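Local coordinates for protein uronate isomerase (Bacillus halodurans C-125, PDB 3HK9) that probably interconverts D-glucuronate and D-fructuronate at a zinc-containing active site, at residues A[27-32]-A[357-362]; A[139-144]-A[166-171]; A[222-227]-A[257-262]. All blocks are in the same frame, centred on the assembly; numbering follows the deposited sequence.

Contact 1: A[27-32]-A[357-362]; sequences THLFSP and RVLEQL. With ZN (zinc ion), chain P; REL (D-glucuronic acid), chain M.
H28 and R357 bring the backbones of 27-32 and 357-362 to 4.7 Å, CA to CA, in a setting consistent with the metal site of an amidohydrolase-type barrel, at the C-terminal ends of its strands. No direct hydrogen bond joins the segments; two waters lie within hydrogen-bonding reach of both H28 O and R357 O. Segment 27-32 runs irregularly out of strand 22-24, whereas V358 to Q361 form a type I turn leading into helix 361-386. The amide of Q361 folds back on this turn: its OE1 accepts from R357 N at 2.9 Å and, from the same face, from V358 N at 3.2 Å. L29 packs on the turn, CD2 against L359 N, while its CD1 meets L362 CG tip to tip at 3.7 Å. H28 and R357 lie side by side and point the same way, imidazole and guanidinium stacked flat with planes 2° apart and centres 4.4 Å apart. H28 NE2 binds the zinc ion, as do H26 and D355. An extended chain (chi2 -179°) carries the R357 head to D-glucuronic acid, where R357 NE donates to O2 at 2.6 Å and R357 NH2 to O3 at 2.9 Å, the latter bond fairly straight (158°).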
loop_
_atom_site.group_PDB
_atom_site.type_symbol
_atom_site.label_atom_id
_atom_site.label_comp_id
_atom_site.label_asym_id
_atom_site.label_seq_id
_atom_site.Cartn_x
_atom_site.Cartn_y
_atom_site.Cartn_z
ATOM N N THR A 27 46.578 -43.248 -1.999
ATOM C CA THR A 27 46.951 -42.145 -1.122
ATOM C C THR A 27 48.427 -41.834 -1.355
ATOM O O THR A 27 49.130 -42.571 -2.054
ATOM C CB THR A 27 46.822 -42.526 0.362
ATOM O OG1 THR A 27 47.915 -43.384 0.722
ATOM C CG2 THR A 27 45.507 -43.266 0.621
ATOM N N HIS A 28 48.886 -40.740 -0.759
ATOM C CA HIS A 28 50.282 -40.347 -0.849
ATOM C C HIS A 28 50.832 -40.351 0.570
ATOM O O HIS A 28 51.645 -39.506 0.949
ATOM C CB HIS A 28 50.401 -38.969 -1.491
ATOM C CG HIS A 28 50.016 -38.963 -2.934
ATOM N ND1 HIS A 28 50.856 -39.418 -3.927
ATOM C CD2 HIS A 28 48.852 -38.636 -3.544
ATOM C CE1 HIS A 28 50.225 -39.373 -5.087
ATOM N NE2 HIS A 28 49.007 -38.903 -4.882
ATOM N N LEU A 29 50.354 -41.316 1.350
ATOM C CA LEU A 29 50.789 -41.483 2.727
ATOM C C LEU A 29 51.775 -42.649 2.758
ATOM O O LEU A 29 51.814 -43.465 1.836
ATOM C CB LEU A 29 49.586 -41.784 3.631
ATOM C CG LEU A 29 48.442 -40.767 3.579
ATOM C CD1 LEU A 29 47.290 -41.232 4.463
ATOM C CD2 LEU A 29 48.951 -39.400 4.023
ATOM N N PHE A 30 52.566 -42.728 3.818
ATOM C CA PHE A 30 53.554 -43.794 3.952
ATOM C C PHE A 30 53.489 -44.359 5.363
ATOM O O PHE A 30 53.196 -43.627 6.308
ATOM C CB PHE A 30 54.959 -43.235 3.707
ATOM C CG PHE A 30 55.142 -42.616 2.350
ATOM C CD1 PHE A 30 55.532 -43.392 1.263
ATOM C CD2 PHE A 30 54.906 -41.257 2.155
ATOM C CE1 PHE A 30 55.688 -42.827 -0.004
ATOM C CE2 PHE A 30 55.055 -40.675 0.887
ATOM C CZ PHE A 30 55.447 -41.464 -0.192
ATOM N N SER A 31 53.745 -45.658 5.505
ATOM C CA SER A 31 53.748 -46.279 6.825
ATOM C C SER A 31 54.685 -45.390 7.642
ATOM O O SER A 31 55.740 -44.982 7.151
ATOM C CB SER A 31 54.306 -47.697 6.748
ATOM O OG SER A 31 54.164 -48.362 7.991
ATOM N N PRO A 32 54.312 -45.073 8.891
ATOM C CA PRO A 32 55.137 -44.216 9.750
ATOM C C PRO A 32 56.620 -44.579 9.873
ATOM O O PRO A 32 57.464 -43.693 9.996
ATOM C CB PRO A 32 54.399 -44.260 11.091
ATOM C CG PRO A 32 53.726 -45.601 11.059
ATOM C CD PRO A 32 53.200 -45.662 9.656
ATOM N N ARG A 357 47.670 -36.639 1.142
ATOM C CA ARG A 357 49.078 -36.270 1.057
ATOM C C ARG A 357 49.520 -35.958 2.483
ATOM O O ARG A 357 50.701 -36.020 2.814
ATOM C CB ARG A 357 49.267 -35.037 0.168
ATOM C CG ARG A 357 49.349 -35.348 -1.324
ATOM C CD ARG A 357 49.556 -34.087 -2.136
ATOM N NE ARG A 357 49.915 -34.367 -3.526
ATOM C CZ ARG A 357 51.102 -34.823 -3.916
ATOM N NH1 ARG A 357 52.055 -35.051 -3.022
ATOM N NH2 ARG A 357 51.341 -35.050 -5.200
ATOM N N VAL A 358 48.544 -35.623 3.319
ATOM C CA VAL A 358 48.783 -35.320 4.722
ATOM C C VAL A 358 47.865 -36.229 5.536
ATOM O O VAL A 358 46.655 -36.260 5.314
ATOM C CB VAL A 358 48.464 -33.843 5.046
ATOM C CG1 VAL A 358 48.787 -33.544 6.510
ATOM C CG2 VAL A 358 49.261 -32.925 4.125
ATOM N N LEU A 359 48.464 -36.967 6.469
ATOM C CA LEU A 359 47.772 -37.916 7.335
ATOM C C LEU A 359 46.359 -37.555 7.809
ATOM O O LEU A 359 45.416 -38.297 7.556
ATOM C CB LEU A 359 48.647 -38.219 8.557
ATOM C CG LEU A 359 48.100 -39.244 9.555
ATOM C CD1 LEU A 359 47.826 -40.578 8.859
ATOM C CD2 LEU A 359 49.118 -39.422 10.672
ATOM N N GLU A 360 46.221 -36.434 8.510
ATOM C CA GLU A 360 44.925 -35.996 9.025
ATOM C C GLU A 360 43.829 -35.899 7.963
ATOM O O GLU A 360 42.640 -35.963 8.288
ATOM C CB GLU A 360 45.043 -34.627 9.702
ATOM C CG GLU A 360 45.791 -34.606 11.022
ATOM C CD GLU A 360 47.284 -34.819 10.858
ATOM O OE1 GLU A 360 47.818 -34.527 9.767
ATOM O OE2 GLU A 360 47.922 -35.264 11.835
ATOM N N GLN A 361 44.222 -35.723 6.704
ATOM C CA GLN A 361 43.248 -35.600 5.625
ATOM C C GLN A 361 42.313 -36.806 5.525
ATOM O O GLN A 361 41.185 -36.672 5.057
ATOM C CB GLN A 361 43.961 -35.370 4.283
ATOM C CG GLN A 361 44.821 -34.117 4.275
ATOM C CD GLN A 361 45.421 -33.813 2.920
ATOM O OE1 GLN A 361 45.728 -34.718 2.149
ATOM N NE2 GLN A 361 45.608 -32.529 2.628
ATOM N N LEU A 362 42.773 -37.977 5.958
ATOM C CA LEU A 362 41.938 -39.175 5.912
ATOM C C LEU A 362 40.615 -38.924 6.621
ATOM O O LEU A 362 39.605 -39.546 6.305
ATOM C CB LEU A 362 42.637 -40.360 6.585
ATOM C CG LEU A 362 43.872 -40.915 5.876
ATOM C CD1 LEU A 362 44.406 -42.112 6.646
ATOM C CD2 LEU A 362 43.505 -41.318 4.462
HETATM ZN ZN ZN P . 47.319 -39.184 -6.186
HETATM O O6A REL M . 49.110 -38.637 -9.930
HETATM C C6 REL M . 48.638 -38.644 -8.756
HETATM O O6B REL M . 48.719 -39.589 -7.952
HETATM C C5 REL M . 47.903 -37.374 -8.319
HETATM O O5 REL M . 46.848 -37.756 -7.427
HETATM C C4 REL M . 48.827 -36.351 -7.594
HETATM O O4 REL M . 49.850 -35.977 -8.541
HETATM C C3 REL M . 48.114 -35.061 -7.096
HETATM O O3 REL M . 49.061 -34.054 -6.680
HETATM C C2 REL M . 47.143 -35.378 -5.935
HETATM O O2 REL M . 47.680 -35.008 -4.673
HETATM C C1 REL M . 45.791 -34.687 -6.154
HETATM O O1 REL M . 44.743 -35.176 -5.725
HETATM O O HOH W 1 52.522 -38.275 3.561
HETATM O O HOH W 2 52.659 -36.588 0.825
#

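Contact 2: A[139-144]-A[166-171]; sequences DVVMTN and HAALRL. With REL (D-glucuronic acid), chain M.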
loop_
_atom_site.group_PDB
_atom_site.type_symbol
_atom_site.label_atom_id
_atom_site.label_comp_id
_atom_site.label_asym_id
_atom_site.label_seq_id
_atom_site.Cartn_x
_atom_site.Cartn_y
_atom_site.Cartn_z
ATOM N N ASP A 139 42.961 -49.936 6.007
ATOM C CA ASP A 139 44.060 -50.168 5.076
ATOM C C ASP A 139 44.353 -48.974 4.177
ATOM O O ASP A 139 43.441 -48.396 3.576
ATOM C CB ASP A 139 43.735 -51.388 4.214
ATOM C CG ASP A 139 43.590 -52.651 5.034
ATOM O OD1 ASP A 139 44.617 -53.326 5.259
ATOM O OD2 ASP A 139 42.458 -52.957 5.467
ATOM N N VAL A 140 45.634 -48.631 4.078
ATOM C CA VAL A 140 46.074 -47.506 3.267
ATOM C C VAL A 140 47.019 -47.929 2.152
ATOM O O VAL A 140 48.073 -48.520 2.403
ATOM C CB VAL A 140 46.806 -46.453 4.132
ATOM C CG1 VAL A 140 47.268 -45.293 3.262
ATOM C CG2 VAL A 140 45.893 -45.967 5.240
ATOM N N VAL A 141 46.643 -47.629 0.914
ATOM C CA VAL A 141 47.499 -47.949 -0.218
ATOM C C VAL A 141 48.334 -46.705 -0.506
ATOM O O VAL A 141 47.802 -45.596 -0.638
ATOM C CB VAL A 141 46.686 -48.323 -1.471
ATOM C CG1 VAL A 141 47.616 -48.432 -2.679
ATOM C CG2 VAL A 141 45.960 -49.642 -1.240
ATOM N N MET A 142 49.643 -46.897 -0.585
ATOM C CA MET A 142 50.574 -45.804 -0.832
ATOM C C MET A 142 50.872 -45.708 -2.319
ATOM O O MET A 142 50.397 -46.511 -3.120
ATOM C CB MET A 142 51.909 -46.062 -0.114
ATOM C CG MET A 142 51.825 -46.483 1.346
ATOM S SD MET A 142 53.472 -46.956 2.024
ATOM C CE MET A 142 53.592 -48.653 1.417
ATOM N N THR A 143 51.669 -44.705 -2.670
ATOM C CA THR A 143 52.126 -44.510 -4.036
ATOM C C THR A 143 53.639 -44.584 -3.860
ATOM O O THR A 143 54.259 -43.643 -3.351
ATOM C CB THR A 143 51.752 -43.124 -4.593
ATOM O OG1 THR A 143 50.330 -43.019 -4.720
ATOM C CG2 THR A 143 52.390 -42.922 -5.963
ATOM N N ASN A 144 54.227 -45.706 -4.256
ATOM C CA ASN A 144 55.667 -45.893 -4.096
ATOM C C ASN A 144 56.438 -45.776 -5.398
ATOM O O ASN A 144 56.402 -46.666 -6.242
ATOM C CB ASN A 144 55.939 -47.244 -3.437
ATOM C CG ASN A 144 55.159 -47.416 -2.154
ATOM O OD1 ASN A 144 54.133 -48.095 -2.123
ATOM N ND2 ASN A 144 55.626 -46.775 -1.087
ATOM N N HIS A 166 49.896 -50.646 2.408
ATOM C CA HIS A 166 50.200 -51.482 1.253
ATOM C C HIS A 166 50.888 -50.693 0.139
ATOM O O HIS A 166 50.655 -49.495 -0.027
ATOM C CB HIS A 166 48.920 -52.136 0.730
ATOM C CG HIS A 166 48.154 -52.875 1.784
ATOM N ND1 HIS A 166 47.402 -52.232 2.746
ATOM C CD2 HIS A 166 48.054 -54.199 2.053
ATOM C CE1 HIS A 166 46.873 -53.128 3.561
ATOM N NE2 HIS A 166 47.252 -54.329 3.162
ATOM N N ALA A 167 51.733 -51.379 -0.622
ATOM C CA ALA A 167 52.483 -50.745 -1.696
ATOM C C ALA A 167 51.819 -50.761 -3.061
ATOM O O ALA A 167 51.050 -51.669 -3.403
ATOM C CB ALA A 167 53.867 -51.387 -1.807
ATOM N N ALA A 168 52.139 -49.732 -3.838
ATOM C CA ALA A 168 51.649 -49.584 -5.199
ATOM C C ALA A 168 52.848 -49.073 -5.995
ATOM O O ALA A 168 53.388 -48.000 -5.702
ATOM C CB ALA A 168 50.503 -48.581 -5.251
ATOM N N LEU A 169 53.262 -49.846 -6.994
ATOM C CA LEU A 169 54.412 -49.490 -7.821
ATOM C C LEU A 169 54.104 -48.442 -8.890
ATOM O O LEU A 169 53.618 -48.763 -9.976
ATOM C CB LEU A 169 54.992 -50.756 -8.465
ATOM C CG LEU A 169 56.140 -50.582 -9.463
ATOM C CD1 LEU A 169 57.258 -49.753 -8.846
ATOM C CD2 LEU A 169 56.646 -51.951 -9.880
ATOM N N ARG A 170 54.407 -47.189 -8.566
ATOM C CA ARG A 170 54.178 -46.057 -9.460
ATOM C C ARG A 170 55.289 -46.013 -10.523
ATOM O O ARG A 170 56.475 -46.042 -10.189
ATOM C CB ARG A 170 54.145 -44.775 -8.624
ATOM C CG ARG A 170 53.607 -43.559 -9.344
ATOM C CD ARG A 170 52.226 -43.806 -9.964
ATOM N NE ARG A 170 51.799 -42.602 -10.663
ATOM C CZ ARG A 170 51.090 -41.621 -10.117
ATOM N NH1 ARG A 170 50.692 -41.696 -8.852
ATOM N NH2 ARG A 170 50.830 -40.529 -10.824
ATOM N N LEU A 171 54.907 -45.926 -11.799
ATOM C CA LEU A 171 55.887 -45.948 -12.892
ATOM C C LEU A 171 55.925 -44.781 -13.890
ATOM O O LEU A 171 56.432 -44.944 -15.004
ATOM C CB LEU A 171 55.707 -47.257 -13.675
ATOM C CG LEU A 171 55.750 -48.551 -12.846
ATOM C CD1 LEU A 171 55.214 -49.736 -13.645
ATOM C CD2 LEU A 171 57.173 -48.803 -12.403
HETATM O O6A REL M . 49.110 -38.637 -9.930
HETATM C C6 REL M . 48.638 -38.644 -8.756
HETATM O O6B REL M . 48.719 -39.589 -7.952
HETATM C C5 REL M . 47.903 -37.374 -8.319
HETATM O O5 REL M . 46.848 -37.756 -7.427
HETATM C C4 REL M . 48.827 -36.351 -7.594
HETATM O O4 REL M . 49.850 -35.977 -8.541
HETATM C C3 REL M . 48.114 -35.061 -7.096
HETATM O O3 REL M . 49.061 -34.054 -6.680
HETATM C C2 REL M . 47.143 -35.378 -5.935
HETATM O O2 REL M . 47.680 -35.008 -4.673
HETATM C C1 REL M . 45.791 -34.687 -6.154
HETATM O O1 REL M . 44.743 -35.176 -5.725
HETATM O O HOH W 3 49.699 -44.460 -7.625
#
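V141 and H166 form a parallel bridge, CA atoms 4.7 Å apart, from which 139-144 and 166-171 run on in the same general direction to a single bridge between N144 and L169. The backbones are fastened by H166 N to V140 O and M142 N to H166 O, then by N144 N to A168 O and R170 N to N144 O. A fifth bond comes from a side chain: A168 N donates to N144 OD1 at 3.1 Å, in the carbonyl plane and on a lone pair, which helps to set the rotation of the amide where the strands become irregular. T143 turns its methyl to R170: CG2, set opposite the backbone N with chi1 at -66°, lies 3.6 Å from R170 CG, while OG1 is bonded to T27 O. The R170 chain bends at chi2 (54°) and then spreads both terminal nitrogens along the sugar carboxylate. R170 NH2 donates to O6A at 2.7 Å and R170 NH1 to O6B at 3.0 Å, both nearly straight, and R170 NE forms a salt bridge with D172. Such bidentate pairing marks a carboxylate-binding site, which here holds the uronate at the strand ends of what is probably an amidohydrolase-type barrel.

Contact 3: A[222-227]-A[257-262]; sequences VSLPPT and MMIGVK. With REL (D-glucuronic acid), chain M.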
loop_
_atom_site.group_PDB
_atom_site.type_symbol
_atom_site.label_atom_id
_atom_site.label_comp_id
_atom_site.label_asym_id
_atom_site.label_seq_id
_atom_site.Cartn_x
_atom_site.Cartn_y
_atom_site.Cartn_z
ATOM N N VAL A 222 50.236 -45.502 -12.984
ATOM C CA VAL A 222 50.807 -44.428 -13.790
ATOM C C VAL A 222 49.736 -43.372 -14.028
ATOM O O VAL A 222 48.548 -43.706 -14.117
ATOM C CB VAL A 222 51.281 -44.943 -15.169
ATOM C CG1 VAL A 222 50.109 -45.515 -15.951
ATOM C CG2 VAL A 222 51.925 -43.811 -15.954
ATOM N N SER A 223 50.141 -42.105 -14.100
ATOM C CA SER A 223 49.191 -41.032 -14.390
ATOM C C SER A 223 49.503 -40.699 -15.839
ATOM O O SER A 223 50.667 -40.704 -16.243
ATOM C CB SER A 223 49.398 -39.809 -13.477
ATOM O OG SER A 223 50.598 -39.119 -13.770
ATOM N N LEU A 224 48.468 -40.433 -16.625
ATOM C CA LEU A 224 48.643 -40.164 -18.042
ATOM C C LEU A 224 47.956 -38.886 -18.511
ATOM O O LEU A 224 46.981 -38.433 -17.916
ATOM C CB LEU A 224 48.114 -41.360 -18.837
ATOM C CG LEU A 224 48.771 -42.706 -18.523
ATOM C CD1 LEU A 224 47.873 -43.827 -19.034
ATOM C CD2 LEU A 224 50.171 -42.773 -19.164
ATOM N N PRO A 225 48.452 -38.295 -19.611
ATOM C CA PRO A 225 47.895 -37.062 -20.169
ATOM C C PRO A 225 46.628 -37.292 -20.987
ATOM O O PRO A 225 46.317 -38.423 -21.356
ATOM C CB PRO A 225 49.036 -36.543 -21.033
ATOM C CG PRO A 225 49.573 -37.824 -21.615
ATOM C CD PRO A 225 49.619 -38.744 -20.393
ATOM N N PRO A 226 45.891 -36.209 -21.286
ATOM C CA PRO A 226 44.647 -36.228 -22.067
ATOM C C PRO A 226 44.872 -36.849 -23.442
ATOM O O PRO A 226 43.955 -37.395 -24.056
ATOM C CB PRO A 226 44.289 -34.743 -22.188
ATOM C CG PRO A 226 44.868 -34.144 -20.942
ATOM C CD PRO A 226 46.201 -34.846 -20.817
ATOM N N THR A 227 46.108 -36.759 -23.922
ATOM C CA THR A 227 46.460 -37.285 -25.234
ATOM C C THR A 227 46.865 -38.757 -25.252
ATOM O O THR A 227 47.308 -39.266 -26.279
ATOM C CB THR A 227 47.586 -36.443 -25.863
ATOM O OG1 THR A 227 48.696 -36.377 -24.958
ATOM C CG2 THR A 227 47.089 -35.024 -26.149
ATOM N N MET A 257 45.452 -46.883 -14.142
ATOM C CA MET A 257 45.698 -45.748 -15.031
ATOM C C MET A 257 44.873 -44.565 -14.577
ATOM O O MET A 257 43.646 -44.645 -14.518
ATOM C CB MET A 257 45.324 -46.090 -16.478
ATOM C CG MET A 257 46.102 -47.251 -17.083
ATOM S SD MET A 257 45.674 -47.545 -18.821
ATOM C CE MET A 257 44.086 -48.349 -18.648
ATOM N N MET A 258 45.544 -43.469 -14.247
ATOM C CA MET A 258 44.850 -42.267 -13.808
ATOM C C MET A 258 45.042 -41.288 -14.962
ATOM O O MET A 258 46.110 -40.685 -15.127
ATOM C CB MET A 258 45.474 -41.774 -12.507
ATOM C CG MET A 258 45.765 -42.925 -11.551
ATOM S SD MET A 258 45.603 -42.464 -9.825
ATOM C CE MET A 258 47.170 -41.736 -9.539
ATOM N N ILE A 259 43.982 -41.135 -15.752
ATOM C CA ILE A 259 44.024 -40.337 -16.971
ATOM C C ILE A 259 43.452 -38.930 -17.013
ATOM O O ILE A 259 42.372 -38.665 -16.481
ATOM C CB ILE A 259 43.359 -41.136 -18.106
ATOM C CG1 ILE A 259 43.951 -42.550 -18.139
ATOM C CG2 ILE A 259 43.546 -40.422 -19.431
ATOM C CD1 ILE A 259 43.216 -43.533 -19.047
ATOM N N GLY A 260 44.180 -38.034 -17.683
ATOM C CA GLY A 260 43.700 -36.674 -17.848
ATOM C C GLY A 260 44.518 -35.547 -17.261
ATOM O O GLY A 260 44.128 -34.380 -17.376
ATOM N N VAL A 261 45.646 -35.870 -16.637
ATOM C CA VAL A 261 46.469 -34.825 -16.034
ATOM C C VAL A 261 47.428 -34.177 -17.046
ATOM O O VAL A 261 48.123 -34.854 -17.801
ATOM C CB VAL A 261 47.268 -35.374 -14.807
ATOM C CG1 VAL A 261 48.207 -36.487 -15.234
ATOM C CG2 VAL A 261 48.039 -34.244 -14.134
ATOM N N LYS A 262 47.422 -32.851 -17.072
ATOM C CA LYS A 262 48.293 -32.086 -17.958
ATOM C C LYS A 262 49.340 -31.494 -17.013
ATOM O O LYS A 262 49.108 -30.478 -16.364
ATOM C CB LYS A 262 47.481 -30.991 -18.658
ATOM C CG LYS A 262 48.199 -30.272 -19.794
ATOM C CD LYS A 262 47.204 -29.425 -20.598
ATOM C CE LYS A 262 47.912 -28.456 -21.531
ATOM N NZ LYS A 262 48.810 -29.157 -22.479
HETATM O O6A REL M . 49.110 -38.637 -9.930
HETATM C C6 REL M . 48.638 -38.644 -8.756
HETATM O O6B REL M . 48.719 -39.589 -7.952
HETATM C C5 REL M . 47.903 -37.374 -8.319
HETATM O O5 REL M . 46.848 -37.756 -7.427
HETATM C C4 REL M . 48.827 -36.351 -7.594
HETATM O O4 REL M . 49.850 -35.977 -8.541
HETATM C C3 REL M . 48.114 -35.061 -7.096
HETATM O O3 REL M . 49.061 -34.054 -6.680
HETATM C C2 REL M . 47.143 -35.378 -5.935
HETATM O O2 REL M . 47.680 -35.008 -4.673
HETATM C C1 REL M . 45.791 -34.687 -6.154
HETATM O O1 REL M . 44.743 -35.176 -5.725
#
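S223 and M258 stand side by side on the ligand-facing side of two parallel strands, while V222, L224, M257 and I259 turn to the other side of the sheet. The strands, 222-224 and 257-259, cross at -24° and approach to 4.6 Å between axes, paired by M258 N to V222 O and L224 N to M258 O. They are the two strands of a beta-alpha-beta unit completed by helix 235-250. On the side away from the sugar, the tip of L224 lies over its neighbours, CD1 being 4.2 Å from I259 CG1 and 4.3 Å from M257 CB. On the ligand side M258 bends at chi2 (-148°) and again at chi3 (-83°), which brings its methyl CE to 3.1 Å from O6B of D-glucuronic acid; S223 presents CB to O6A, while its OG is bonded to D172. Strand 255-262 then breaks at G260, and L224 O is gripped from opposite faces of its plane by G260 N at 2.8 Å and V261 N at 3.2 Å. V261 CG1 packs beside that oxygen and beside S223 OG. Beyond it, the P226 ring lies across the break, CG 3.6 Å from G260 O and CD 3.6 Å from V261 O. An alanine here, without CG and CD, would give up the contacts with G260 O and V261 O, which would probably open a gap over the break and leave the backbone after P225 freer to move. The chemistry divides accordingly: backbone N-H groups satisfy the buried L224 O at the break, whereas the sugar carboxylate meets carbon atoms of M258 and S223, which probably shape its seat while R170 supplies the charge.

In the fold
Followed from the N terminus, the chain opens its widest loop just after strand 22-24, and contact 1 closes it some 325 residues later at the start of helix 361-386. Contacts 2 and 3 both fall within that span, one after the other and without crossing: contact 2 closes a short loop from strand 137-141 to strands 165-166 and 169-170, and contact 3 one from strand 220-224 to strand 255-262. Contact 1 probably hydrogen-bonds to contact 2 through T27, which reaches V141; contact 2 meets contact 3 where strand 169-170 neighbours strand 220-224. Contacts 1 and 3 stay about 6 Å apart at their nearest atoms, yet all three border the same glucuronic acid.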